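Local coordinates for Chains: A (Unidentified, PDB 6ZMG), which binds S-adenosyl-L-homocysteine at the subunit interfaces of a trimer and probably acts on the related S-adenosylmethionine, at residues A[13-18]-A[72-77]; A[18-23]-A[67-72]; A[44-49]-A[78-83]; A[104-109]-A[120-125]. All blocks are in the same frame, centred on the assembly; numbering follows the deposited sequence. Where two conformers were deposited one is given.

Contact 1: residues A[13-18]-A[72-77]; sequences ARIFVG and VQIIII. With SAH (S-adenosyl-L-homocysteine), chain D.
Q73 lies alongside the ring of F16, both side chains pointing the same way, with Q73 CG 3.7 Å from F16 CE2. Having CG anti to the backbone N (chi1 179°) and an extended chain beyond it carries the Q73 amide past the ring as far as R14. There Q73 OE1 meets the edge of the guanidinium near its plane, 3.0 Å from R14 CD, and takes a weak bond from R14 NH1 at 3.4 Å. The amide and guanidinium planes stand 77° apart. F16 CZ lies over the centre of one guanidinium face, so R14 is touched by both its own strand and the next. Behind this layer run six backbone bonds, the shortest from I74 N to I15 O at 2.7 Å. They join strands 11-21 and 66-77, the inner antiparallel pair of a ferredoxin-like sheet whose two helices pack on A13, I15, V72, I74 and I76. On the same face V17 CG2 touches I74 CD1 at 4.1 Å. Further out, Q54 holds Q73 NE2, and E110 forms a weak, long ion pair with R14 NE. At the strand's end I77 reads the adenine of one S-adenosyl-L-homocysteine: I77 N donates to its N1 at 2.9 Å, and its N6 donates back to I77 O at 2.8 Å.

Contact 2: residues A[18-23]-A[67-72]; sequences GLNVGD and VTENSV. With SAH (S-adenosyl-L-homocysteine), chain B.
N20 lays its amide against the root of E69, with N20 CG 3.4 Å from E69 CB and the amide turned 83° from the carboxylate plane. Its ND2 continues along to V67 CG1, while its two polar atoms reach water: one water donates to N20 OD1 and accepts from N70 N, and a second links N20 ND2 with the carbonyls of D23 and T68. The E69 carboxylate itself is gripped by backbone and ligand together. E69 OE1 accepts from N20 N at 3.1 Å, on its anti side and somewhat out of plane. The amino N of S-adenosyl-L-homocysteine donates to the same E69 OE1 at 2.8 Å. E69 OE2 takes the ribose O3' at 2.6 Å. CG of E69 falls between the backbone N and the carbonyl carbon (chi1 59°), which with an extended chain beyond brings the carboxylate over G18; a side chain on G18 would run into OE2. Here strand 11-21 of the ferredoxin-like sheet is interrupted at L19, so regular pairing with strand 66-77 stops after G18 and S71, and the opened end of the ladder becomes one wall of the pocket for the ribose and amino group. S71 OG shares a bond with the ribose O2' at 2.8 Å and is also bonded to Q54 NE2. L19 N donates to N70 O at 3.0 Å, while L19 CD1 packs on V72 CG2 at 3.9 Å, beside V32 of helix 29-43. N70 turns its OD1 to R55.

Contact 3: residues A[44-49]-A[78-83]; sequences GILPDA and DLEGLS. With SAH (S-adenosyl-L-homocysteine), chain D.
L46 and E80 mark the closest backbone approach of two irregular loops, their CA atoms 7.6 Å apart, so side chains must bridge the gap. The loop 44-49 leaves helix 29-43 through a Schellman motif at G44, whose positive phi turns the chain. The loop 78-83 is wound round D78: D78 OD1 accepts E80 N at 3.0 Å, an Asx turn, and D78 OD2 uses its syn lone pair for L82 N at 2.8 Å. With both oxygens engaged, the turn is probably held in shape, and E80 faces the other loop. E80 OE2 accepts the backbone bond from L46 N at 3.2 Å; the donor stands well above the carboxylate plane, 59° out of it, though the N-H itself points almost straight at the oxygen. The same carboxylate flanks L46 CB and I45 CG1. The I45 CG1 branch is trans to the backbone N (chi1 -164°), and from there its CD1 extends to meet L82 CD1 at 3.7 Å, near F87 and K90 of helix 84-101. L79 serves both loop and ligand, its CD1 lying 4.3 Å from L46 CD2 and 3.3 Å from N6 of the adenine. Shortening L79 to an alanine would probably strip one apolar wall from beside the adenine amino group and leave L46 CD2 without its partner. D48 OD1 bonds T59 of the third subunit, and S83 N-caps helix 84-101. Two loops, one following helix 29-43 and one leading into helix 84-101, thus border an adenine pocket at a subunit interface.

Contact 4: residues A[104-109]-A[120-125]; sequences QESVIV and VYSITA. With SAH (S-adenosyl-L-homocysteine), chain B.
V109 and I123 interlock on the helix-facing side of the hairpin, V109 CG2 settling 3.7 Å from I123 CD1. The other V109 branch, CG1, sits against Y121 CD2 at 4.2 Å, so this one forked side chain fills the notch between a tyrosine and an isoleucine of the facing strand. V91 of helix 84-101 bears on V109, and R99 on V107. On the opposite face the relief is lower: the small S106 and S122 meet as CB to OG at 3.8 Å, and I108 lies beside V120. I108 CG1 stands next to the backbone N (chi1 -62°) and runs on extended, which drives CD1 against the adenine atom C8 of S-adenosyl-L-homocysteine at 3.4 Å. Before the strand begins, the Q104 chain bends at chi2 and sets OE1 2.7 Å from the ligand's amino N, while E105 N and S106 N each bind one oxygen of its carboxylate. A leucine in place of Q104 would probably leave that amino group without one acceptor and N20 O without its amide donor. Strands 106-113 and 116-124 form an antiparallel hairpin at the edge of a ferredoxin-like sheet, continued by a strand of the second subunit, and the loop leading into it binds the amino-acid end of the ligand.

Contacts 1 and 4 are the buried ladders of one sheet, joined through neighbouring strands 11-21 and 106-113, where F16 N probably bonds I108 O. Contact 2 uses the same two strands as contact 1 and shares G18 and V72 with it, but lies nearer the surface, where regular pairing gives way to a carboxylate, waters and ligand. Contact 3 is a surface meeting of loops, about 28 Å between centres from contact 2, and rests on one cross-loop hydrogen bond and a few apolar touches. Contacts 2 and 4 bind the ribose and amino-acid parts of one S-adenosyl-L-homocysteine, with I108 also touching its adenine, whereas contacts 1 and 3 meet the adenine of another.

Contact 1: residues A[13-18]-A[72-77]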
# COMPACT_ATOMS: atom_id res chain seq x y z
N ALA A 13 7.94 5.76 -5.99
CA ALA A 13 7.88 6.61 -4.82
C ALA A 13 6.54 6.46 -4.13
O ALA A 13 5.54 6.06 -4.73
CB ALA A 13 8.05 8.09 -5.20
N ARG A 14 6.55 6.81 -2.85
CA ARG A 14 5.37 6.95 -2.03
C ARG A 14 5.44 8.31 -1.35
O ARG A 14 6.49 8.70 -0.83
CB ARG A 14 5.30 5.87 -0.95
CG ARG A 14 5.08 4.48 -1.44
CD ARG A 14 4.45 3.65 -0.32
NE ARG A 14 5.36 3.45 0.80
CZ ARG A 14 5.05 2.76 1.90
NH1 ARG A 14 3.84 2.24 2.06
NH2 ARG A 14 5.96 2.62 2.86
N ILE A 15 4.32 9.03 -1.37
CA ILE A 15 4.22 10.33 -0.70
C ILE A 15 3.01 10.27 0.22
O ILE A 15 1.92 9.88 -0.22
CB ILE A 15 4.07 11.49 -1.71
CG1 ILE A 15 5.21 11.49 -2.72
CG2 ILE A 15 4.02 12.81 -0.98
CD1 ILE A 15 5.08 12.56 -3.80
N PHE A 16 3.19 10.67 1.47
CA PHE A 16 2.10 10.74 2.42
C PHE A 16 1.75 12.20 2.69
O PHE A 16 2.61 12.96 3.14
CB PHE A 16 2.47 10.06 3.72
CG PHE A 16 2.77 8.60 3.57
CD1 PHE A 16 4.03 8.14 3.22
CD2 PHE A 16 1.77 7.67 3.74
CE1 PHE A 16 4.28 6.76 3.09
CE2 PHE A 16 2.01 6.31 3.64
CZ PHE A 16 3.26 5.85 3.32
N VAL A 17 0.49 12.56 2.44
CA VAL A 17 -0.01 13.93 2.57
C VAL A 17 -1.24 13.90 3.47
O VAL A 17 -2.23 13.23 3.14
CB VAL A 17 -0.42 14.54 1.23
CG1 VAL A 17 -0.81 16.01 1.43
CG2 VAL A 17 0.65 14.41 0.19
N GLY A 18 -1.18 14.61 4.59
CA GLY A 18 -2.32 14.71 5.47
C GLY A 18 -3.33 15.74 5.00
O GLY A 18 -3.02 16.62 4.20
N VAL A 72 -3.56 10.81 2.55
CA VAL A 72 -3.47 10.24 1.22
C VAL A 72 -2.07 9.68 1.03
O VAL A 72 -1.08 10.35 1.34
CB VAL A 72 -3.74 11.29 0.12
CG1 VAL A 72 -3.68 10.63 -1.24
CG2 VAL A 72 -5.08 11.94 0.38
N GLN A 73 -2.01 8.44 0.57
CA GLN A 73 -0.76 7.83 0.14
C GLN A 73 -0.73 7.87 -1.38
O GLN A 73 -1.57 7.25 -2.05
CB GLN A 73 -0.66 6.41 0.69
CG GLN A 73 0.60 5.72 0.25
CD GLN A 73 0.67 4.24 0.58
OE1 GLN A 73 1.46 3.52 -0.02
NE2 GLN A 73 -0.12 3.79 1.56
N ILE A 74 0.21 8.64 -1.93
CA ILE A 74 0.40 8.72 -3.38
C ILE A 74 1.45 7.69 -3.76
O ILE A 74 2.55 7.69 -3.20
CB ILE A 74 0.85 10.12 -3.81
CG1 ILE A 74 -0.05 11.21 -3.24
CG2 ILE A 74 0.89 10.22 -5.34
CD1 ILE A 74 0.46 12.60 -3.51
N ILE A 75 1.13 6.83 -4.72
CA ILE A 75 2.03 5.79 -5.19
C ILE A 75 2.36 6.12 -6.64
O ILE A 75 1.45 6.20 -7.48
CB ILE A 75 1.42 4.39 -5.07
CG1 ILE A 75 1.02 4.10 -3.63
CG2 ILE A 75 2.40 3.33 -5.62
CD1 ILE A 75 0.18 2.83 -3.48
N ILE A 76 3.64 6.27 -6.93
CA ILE A 76 4.11 6.63 -8.27
C ILE A 76 5.10 5.57 -8.73
O ILE A 76 6.16 5.41 -8.12
CB ILE A 76 4.79 8.01 -8.28
CG1 ILE A 76 3.80 9.11 -7.91
CG2 ILE A 76 5.41 8.29 -9.67
CD1 ILE A 76 4.46 10.44 -7.57
N ILE A 77 4.75 4.86 -9.80
CA ILE A 77 5.69 3.97 -10.48
C ILE A 77 6.20 4.70 -11.72
O ILE A 77 5.39 5.18 -12.53
CB ILE A 77 5.02 2.64 -10.87
CG1 ILE A 77 4.46 1.94 -9.63
CG2 ILE A 77 6.01 1.73 -11.61
CD1 ILE A 77 3.59 0.79 -9.94
N SAH D . -9.07 1.95 -16.95
CA SAH D . -7.69 1.95 -17.47
CB SAH D . -6.70 1.42 -16.39
CG SAH D . -5.54 2.37 -16.23
SD SAH D . -4.20 1.78 -15.18
C SAH D . -7.49 1.11 -18.74
O SAH D . -6.39 0.88 -19.17
OXT SAH D . -8.58 0.73 -19.32
C5' SAH D . -5.05 1.14 -13.72
C4' SAH D . -4.58 1.80 -12.43
O4' SAH D . -3.14 1.68 -12.31
C3' SAH D . -4.81 3.30 -12.33
O3' SAH D . -6.14 3.64 -11.97
C2' SAH D . -3.83 3.69 -11.22
O2' SAH D . -4.45 3.42 -9.97
C1' SAH D . -2.67 2.72 -11.47
N9 SAH D . -1.54 3.35 -12.15
C8 SAH D . -1.38 3.54 -13.50
N7 SAH D . -0.21 4.06 -13.82
C5 SAH D . 0.43 4.22 -12.60
C6 SAH D . 1.72 4.66 -12.26
N6 SAH D . 2.64 5.05 -13.15
N1 SAH D . 2.05 4.65 -10.95
C2 SAH D . 1.15 4.25 -10.05
N3 SAH D . -0.09 3.81 -10.26
C4 SAH D . -0.39 3.80 -11.56

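Contact 2: residues A[18-23]-A[67-72]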
# COMPACT_ATOMS: atom_id res chain seq x y z
N GLY A 18 -1.18 14.61 4.59
CA GLY A 18 -2.32 14.71 5.47
C GLY A 18 -3.33 15.74 5.00
O GLY A 18 -3.02 16.62 4.20
N LEU A 19 -4.55 15.61 5.51
CA LEU A 19 -5.67 16.45 5.11
C LEU A 19 -6.19 17.32 6.24
O LEU A 19 -7.09 18.14 6.01
CB LEU A 19 -6.80 15.62 4.50
CG LEU A 19 -6.36 14.75 3.33
CD1 LEU A 19 -7.45 13.81 2.89
CD2 LEU A 19 -5.92 15.57 2.13
N ASN A 20 -5.64 17.19 7.44
CA ASN A 20 -5.84 18.16 8.50
C ASN A 20 -4.88 19.32 8.32
O ASN A 20 -3.73 19.13 7.92
CB ASN A 20 -5.51 17.57 9.87
CG ASN A 20 -6.69 16.92 10.56
OD1 ASN A 20 -7.68 16.53 9.95
ND2 ASN A 20 -6.57 16.79 11.87
N VAL A 21 -5.34 20.52 8.64
CA VAL A 21 -4.47 21.65 8.90
C VAL A 21 -4.50 21.85 10.40
O VAL A 21 -5.53 22.22 10.98
CB VAL A 21 -4.92 22.91 8.15
CG1 VAL A 21 -4.00 24.05 8.47
CG2 VAL A 21 -4.94 22.64 6.66
N GLY A 22 -3.38 21.56 11.04
CA GLY A 22 -3.39 21.46 12.49
C GLY A 22 -4.34 20.37 12.94
O GLY A 22 -4.30 19.24 12.45
N ASP A 23 -5.23 20.68 13.87
CA ASP A 23 -6.20 19.68 14.28
C ASP A 23 -7.54 19.82 13.56
O ASP A 23 -8.51 19.18 13.97
CB ASP A 23 -6.36 19.68 15.80
CG ASP A 23 -6.90 20.97 16.32
OD1 ASP A 23 -7.28 21.82 15.49
OD2 ASP A 23 -6.95 21.11 17.56
N VAL A 67 -2.54 13.70 16.73
CA VAL A 67 -3.69 13.99 15.90
C VAL A 67 -3.98 12.79 15.01
O VAL A 67 -3.07 12.10 14.54
CB VAL A 67 -3.42 15.22 15.01
CG1 VAL A 67 -4.68 15.57 14.24
CG2 VAL A 67 -2.93 16.41 15.84
N THR A 68 -5.27 12.55 14.78
CA THR A 68 -5.74 11.56 13.82
C THR A 68 -6.44 12.33 12.71
O THR A 68 -7.25 13.21 12.99
CB THR A 68 -6.70 10.58 14.50
OG1 THR A 68 -6.03 9.98 15.61
CG2 THR A 68 -7.12 9.48 13.55
N GLU A 69 -6.09 12.02 11.47
CA GLU A 69 -6.61 12.75 10.33
C GLU A 69 -6.92 11.77 9.21
O GLU A 69 -6.51 10.61 9.23
CB GLU A 69 -5.59 13.77 9.79
CG GLU A 69 -4.27 13.13 9.37
CD GLU A 69 -3.23 14.12 8.85
OE1 GLU A 69 -3.52 15.34 8.77
OE2 GLU A 69 -2.09 13.68 8.56
N ASN A 70 -7.64 12.25 8.21
CA ASN A 70 -7.60 11.58 6.92
C ASN A 70 -6.30 11.96 6.23
O ASN A 70 -5.82 13.08 6.36
CB ASN A 70 -8.76 12.04 6.05
CG ASN A 70 -10.11 11.62 6.61
OD1 ASN A 70 -10.25 10.59 7.27
ND2 ASN A 70 -11.12 12.41 6.30
N SER A 71 -5.75 11.03 5.45
CA SER A 71 -4.54 11.32 4.69
C SER A 71 -4.57 10.55 3.38
O SER A 71 -5.49 9.76 3.10
CB SER A 71 -3.28 11.05 5.52
OG SER A 71 -3.18 9.68 5.81
N VAL A 72 -3.56 10.81 2.55
CA VAL A 72 -3.47 10.24 1.22
C VAL A 72 -2.07 9.68 1.03
O VAL A 72 -1.08 10.35 1.34
CB VAL A 72 -3.74 11.29 0.12
CG1 VAL A 72 -3.68 10.63 -1.24
CG2 VAL A 72 -5.08 11.94 0.38
N SAH B . -1.45 17.16 8.76
CA SAH B . -0.08 16.84 9.19
CB SAH B . 0.50 15.68 8.33
CG SAH B . 1.08 14.61 9.23
SD SAH B . 1.99 13.31 8.38
C SAH B . 0.89 18.02 9.11
O SAH B . 2.08 17.86 9.25
OXT SAH B . 0.35 19.17 8.92
C5' SAH B . 0.91 12.85 7.01
C4' SAH B . 0.55 11.37 7.01
O4' SAH B . 1.75 10.57 7.03
C3' SAH B . -0.21 10.88 8.23
O3' SAH B . -1.60 11.18 8.18
C2' SAH B . 0.02 9.37 8.15
O2' SAH B . -0.91 8.82 7.23
C1' SAH B . 1.45 9.30 7.59
N9 SAH B . 2.45 9.01 8.60
C8 SAH B . 3.07 9.90 9.44
N7 SAH B . 4.01 9.36 10.19
C5 SAH B . 3.99 8.02 9.82
C6 SAH B . 4.79 6.93 10.20
N6 SAH B . 5.79 7.00 11.09
N1 SAH B . 4.54 5.74 9.60
C2 SAH B . 3.55 5.67 8.71
N3 SAH B . 2.74 6.63 8.26
C4 SAH B . 3.02 7.80 8.86
O HOH W 1 -8.80 14.91 8.17
O HOH W 2 -8.62 15.94 14.05

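Contact 3: residues A[44-49]-A[78-83]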
# COMPACT_ATOMS: atom_id res chain seq x y z
N GLY A 44 6.16 18.57 -16.78
CA GLY A 44 6.30 17.91 -18.06
C GLY A 44 6.40 16.41 -17.98
O GLY A 44 6.78 15.78 -18.98
N ILE A 45 6.08 15.81 -16.81
CA ILE A 45 6.19 14.37 -16.50
C ILE A 45 4.82 13.73 -16.67
O ILE A 45 3.79 14.38 -16.50
CB ILE A 45 6.74 14.20 -15.06
CG1 ILE A 45 7.28 12.79 -14.77
CG2 ILE A 45 5.67 14.45 -14.02
CD1 ILE A 45 8.10 12.64 -13.46
N LEU A 46 4.80 12.46 -17.02
CA LEU A 46 3.54 11.72 -17.03
C LEU A 46 2.93 11.75 -15.63
O LEU A 46 3.61 11.38 -14.67
CB LEU A 46 3.89 10.29 -17.38
CG LEU A 46 2.75 9.50 -18.00
CD1 LEU A 46 2.53 10.04 -19.41
CD2 LEU A 46 3.09 8.00 -18.00
N PRO A 47 1.68 12.19 -15.46
CA PRO A 47 1.15 12.33 -14.10
C PRO A 47 0.69 11.04 -13.46
O PRO A 47 0.43 11.02 -12.25
CB PRO A 47 -0.04 13.27 -14.26
CG PRO A 47 -0.42 13.16 -15.64
CD PRO A 47 0.81 12.85 -16.45
N ASP A 48 0.58 9.97 -14.25
CA ASP A 48 -0.05 8.74 -13.83
C ASP A 48 0.43 8.29 -12.45
O ASP A 48 1.63 8.30 -12.14
CB ASP A 48 0.29 7.64 -14.84
CG ASP A 48 -0.14 7.97 -16.28
OD1 ASP A 48 -0.23 9.16 -16.64
OD2 ASP A 48 -0.39 7.01 -17.04
N ALA A 49 -0.53 7.91 -11.61
CA ALA A 49 -0.26 7.61 -10.21
C ALA A 49 -1.50 6.97 -9.61
O ALA A 49 -2.57 6.95 -10.21
CB ALA A 49 0.09 8.88 -9.43
N ASP A 78 7.51 4.81 -11.86
CA ASP A 78 8.05 5.50 -13.03
C ASP A 78 7.87 4.62 -14.26
O ASP A 78 8.49 3.56 -14.36
CB ASP A 78 9.54 5.80 -12.83
CG ASP A 78 10.16 6.47 -14.04
OD1 ASP A 78 9.42 7.12 -14.80
OD2 ASP A 78 11.40 6.32 -14.24
N LEU A 79 7.05 5.06 -15.21
CA LEU A 79 6.89 4.35 -16.47
C LEU A 79 7.68 4.96 -17.62
O LEU A 79 7.56 4.48 -18.75
CB LEU A 79 5.42 4.33 -16.89
CG LEU A 79 4.47 3.84 -15.81
CD1 LEU A 79 3.05 4.01 -16.30
CD2 LEU A 79 4.79 2.41 -15.44
N GLU A 80 8.45 6.01 -17.37
CA GLU A 80 9.14 6.73 -18.43
C GLU A 80 10.63 6.44 -18.47
O GLU A 80 11.33 6.98 -19.35
CB GLU A 80 8.94 8.23 -18.27
CG GLU A 80 7.52 8.69 -18.29
CD GLU A 80 7.43 10.19 -18.39
OE1 GLU A 80 7.29 10.69 -19.52
OE2 GLU A 80 7.54 10.86 -17.34
N GLY A 81 11.14 5.61 -17.56
CA GLY A 81 12.55 5.27 -17.57
C GLY A 81 13.44 6.46 -17.28
O GLY A 81 14.45 6.69 -17.97
N LEU A 82 13.09 7.24 -16.27
CA LEU A 82 13.87 8.41 -15.91
C LEU A 82 15.15 7.99 -15.18
O LEU A 82 15.24 6.90 -14.61
CB LEU A 82 13.04 9.33 -15.01
CG LEU A 82 11.68 9.81 -15.56
CD1 LEU A 82 11.07 10.83 -14.58
CD2 LEU A 82 11.79 10.38 -16.97
N SER A 83 16.13 8.87 -15.21
CA SER A 83 17.31 8.67 -14.39
C SER A 83 16.95 8.81 -12.91
O SER A 83 15.94 9.43 -12.55
CB SER A 83 18.40 9.69 -14.71
OG SER A 83 18.04 11.00 -14.26
N SAH D . -9.07 1.95 -16.95
CA SAH D . -7.69 1.95 -17.47
CB SAH D . -6.70 1.42 -16.39
CG SAH D . -5.54 2.37 -16.23
SD SAH D . -4.20 1.78 -15.18
C SAH D . -7.49 1.11 -18.74
O SAH D . -6.39 0.88 -19.17
OXT SAH D . -8.58 0.73 -19.32
C5' SAH D . -5.05 1.14 -13.72
C4' SAH D . -4.58 1.80 -12.43
O4' SAH D . -3.14 1.68 -12.31
C3' SAH D . -4.81 3.30 -12.33
O3' SAH D . -6.14 3.64 -11.97
C2' SAH D . -3.83 3.69 -11.22
O2' SAH D . -4.45 3.42 -9.97
C1' SAH D . -2.67 2.72 -11.47
N9 SAH D . -1.54 3.35 -12.15
C8 SAH D . -1.38 3.54 -13.50
N7 SAH D . -0.21 4.06 -13.82
C5 SAH D . 0.43 4.22 -12.60
C6 SAH D . 1.72 4.66 -12.26
N6 SAH D . 2.64 5.05 -13.15
N1 SAH D . 2.05 4.65 -10.95
C2 SAH D . 1.15 4.25 -10.05
N3 SAH D . -0.09 3.81 -10.26
C4 SAH D . -0.39 3.80 -11.56

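Contact 4: residues A[104-109]-A[120-125]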
# COMPACT_ATOMS: atom_id res chain seq x y z
N GLN A 104 0.76 22.05 5.18
CA GLN A 104 1.17 20.95 6.03
C GLN A 104 2.48 21.25 6.74
O GLN A 104 3.36 21.91 6.20
CB GLN A 104 1.34 19.68 5.20
CG GLN A 104 0.09 19.19 4.52
CD GLN A 104 -0.93 18.77 5.53
OE1 GLN A 104 -0.73 17.76 6.21
NE2 GLN A 104 -2.00 19.55 5.68
N GLU A 105 2.61 20.72 7.95
CA GLU A 105 3.88 20.83 8.65
C GLU A 105 4.90 19.84 8.11
O GLU A 105 6.10 20.15 8.04
CB GLU A 105 3.65 20.59 10.14
CG GLU A 105 4.84 20.76 11.01
CD GLU A 105 4.48 20.41 12.45
OE1 GLU A 105 4.46 19.22 12.85
OE2 GLU A 105 4.14 21.35 13.17
N SER A 106 4.46 18.64 7.75
CA SER A 106 5.35 17.62 7.23
C SER A 106 4.65 16.90 6.09
O SER A 106 3.43 16.69 6.13
CB SER A 106 5.65 16.53 8.28
OG SER A 106 6.24 17.06 9.45
N VAL A 107 5.44 16.51 5.10
CA VAL A 107 5.05 15.54 4.07
C VAL A 107 6.16 14.49 4.03
O VAL A 107 7.35 14.84 4.06
CB VAL A 107 4.86 16.20 2.69
CG1 VAL A 107 4.79 15.18 1.60
CG2 VAL A 107 3.59 17.06 2.70
N ILE A 108 5.79 13.22 3.98
CA ILE A 108 6.77 12.14 3.97
C ILE A 108 6.91 11.61 2.55
O ILE A 108 5.92 11.31 1.89
CB ILE A 108 6.38 11.02 4.94
CG1 ILE A 108 6.34 11.56 6.36
CG2 ILE A 108 7.32 9.85 4.78
CD1 ILE A 108 5.69 10.59 7.31
N VAL A 109 8.16 11.46 2.10
CA VAL A 109 8.47 10.97 0.77
C VAL A 109 9.42 9.79 0.89
O VAL A 109 10.43 9.86 1.60
CB VAL A 109 9.12 12.07 -0.10
CG1 VAL A 109 9.59 11.49 -1.43
CG2 VAL A 109 8.17 13.22 -0.34
N VAL A 120 14.19 7.98 2.65
CA VAL A 120 12.94 8.46 3.22
C VAL A 120 13.22 9.87 3.72
O VAL A 120 14.20 10.09 4.44
CB VAL A 120 12.45 7.61 4.40
CG1 VAL A 120 11.15 8.20 4.97
CG2 VAL A 120 12.27 6.20 4.03
N TYR A 121 12.39 10.82 3.31
CA TYR A 121 12.54 12.22 3.65
C TYR A 121 11.28 12.69 4.37
O TYR A 121 10.17 12.31 3.98
CB TYR A 121 12.64 13.13 2.38
CG TYR A 121 13.69 12.73 1.40
CD1 TYR A 121 15.01 13.09 1.60
CD2 TYR A 121 13.35 12.06 0.24
CE1 TYR A 121 15.99 12.74 0.69
CE2 TYR A 121 14.32 11.69 -0.67
CZ TYR A 121 15.64 12.03 -0.45
OH TYR A 121 16.63 11.69 -1.35
N SER A 122 11.44 13.53 5.37
CA SER A 122 10.34 14.32 5.89
C SER A 122 10.55 15.74 5.40
O SER A 122 11.56 16.37 5.72
CB SER A 122 10.31 14.31 7.41
OG SER A 122 9.09 14.88 7.84
N ILE A 123 9.63 16.24 4.61
CA ILE A 123 9.72 17.61 4.11
C ILE A 123 8.99 18.45 5.13
O ILE A 123 7.77 18.32 5.28
CB ILE A 123 9.07 17.73 2.73
CG1 ILE A 123 9.79 16.83 1.74
CG2 ILE A 123 9.14 19.17 2.29
CD1 ILE A 123 9.12 16.75 0.38
N THR A 124 9.72 19.31 5.84
CA THR A 124 9.23 19.95 7.05
C THR A 124 9.17 21.45 6.89
O THR A 124 10.14 22.08 6.44
CB THR A 124 10.15 19.59 8.22
OG1 THR A 124 10.22 18.17 8.30
CG2 THR A 124 9.59 20.10 9.48
N ALA A 125 8.04 22.02 7.27
CA ALA A 125 7.86 23.46 7.21
C ALA A 125 8.84 24.15 8.16
O ALA A 125 9.09 23.68 9.27
CB ALA A 125 6.44 23.81 7.64
N SAH B . -1.45 17.16 8.76
CA SAH B . -0.08 16.84 9.19
CB SAH B . 0.50 15.68 8.33
CG SAH B . 1.08 14.61 9.23
SD SAH B . 1.99 13.31 8.38
C SAH B . 0.89 18.02 9.11
O SAH B . 2.08 17.86 9.25
OXT SAH B . 0.35 19.17 8.92
C5' SAH B . 0.91 12.85 7.01
C4' SAH B . 0.55 11.37 7.01
O4' SAH B . 1.75 10.57 7.03
C3' SAH B . -0.21 10.88 8.23
O3' SAH B . -1.60 11.18 8.18
C2' SAH B . 0.02 9.37 8.15
O2' SAH B . -0.91 8.82 7.23
C1' SAH B . 1.45 9.30 7.59
N9 SAH B . 2.45 9.01 8.60
C8 SAH B . 3.07 9.90 9.44
N7 SAH B . 4.01 9.36 10.19
C5 SAH B . 3.99 8.02 9.82
C6 SAH B . 4.79 6.93 10.20
N6 SAH B . 5.79 7.00 11.09
N1 SAH B . 4.54 5.74 9.60
C2 SAH B . 3.55 5.67 8.71
N3 SAH B . 2.74 6.63 8.26
C4 SAH B . 3.02 7.80 8.86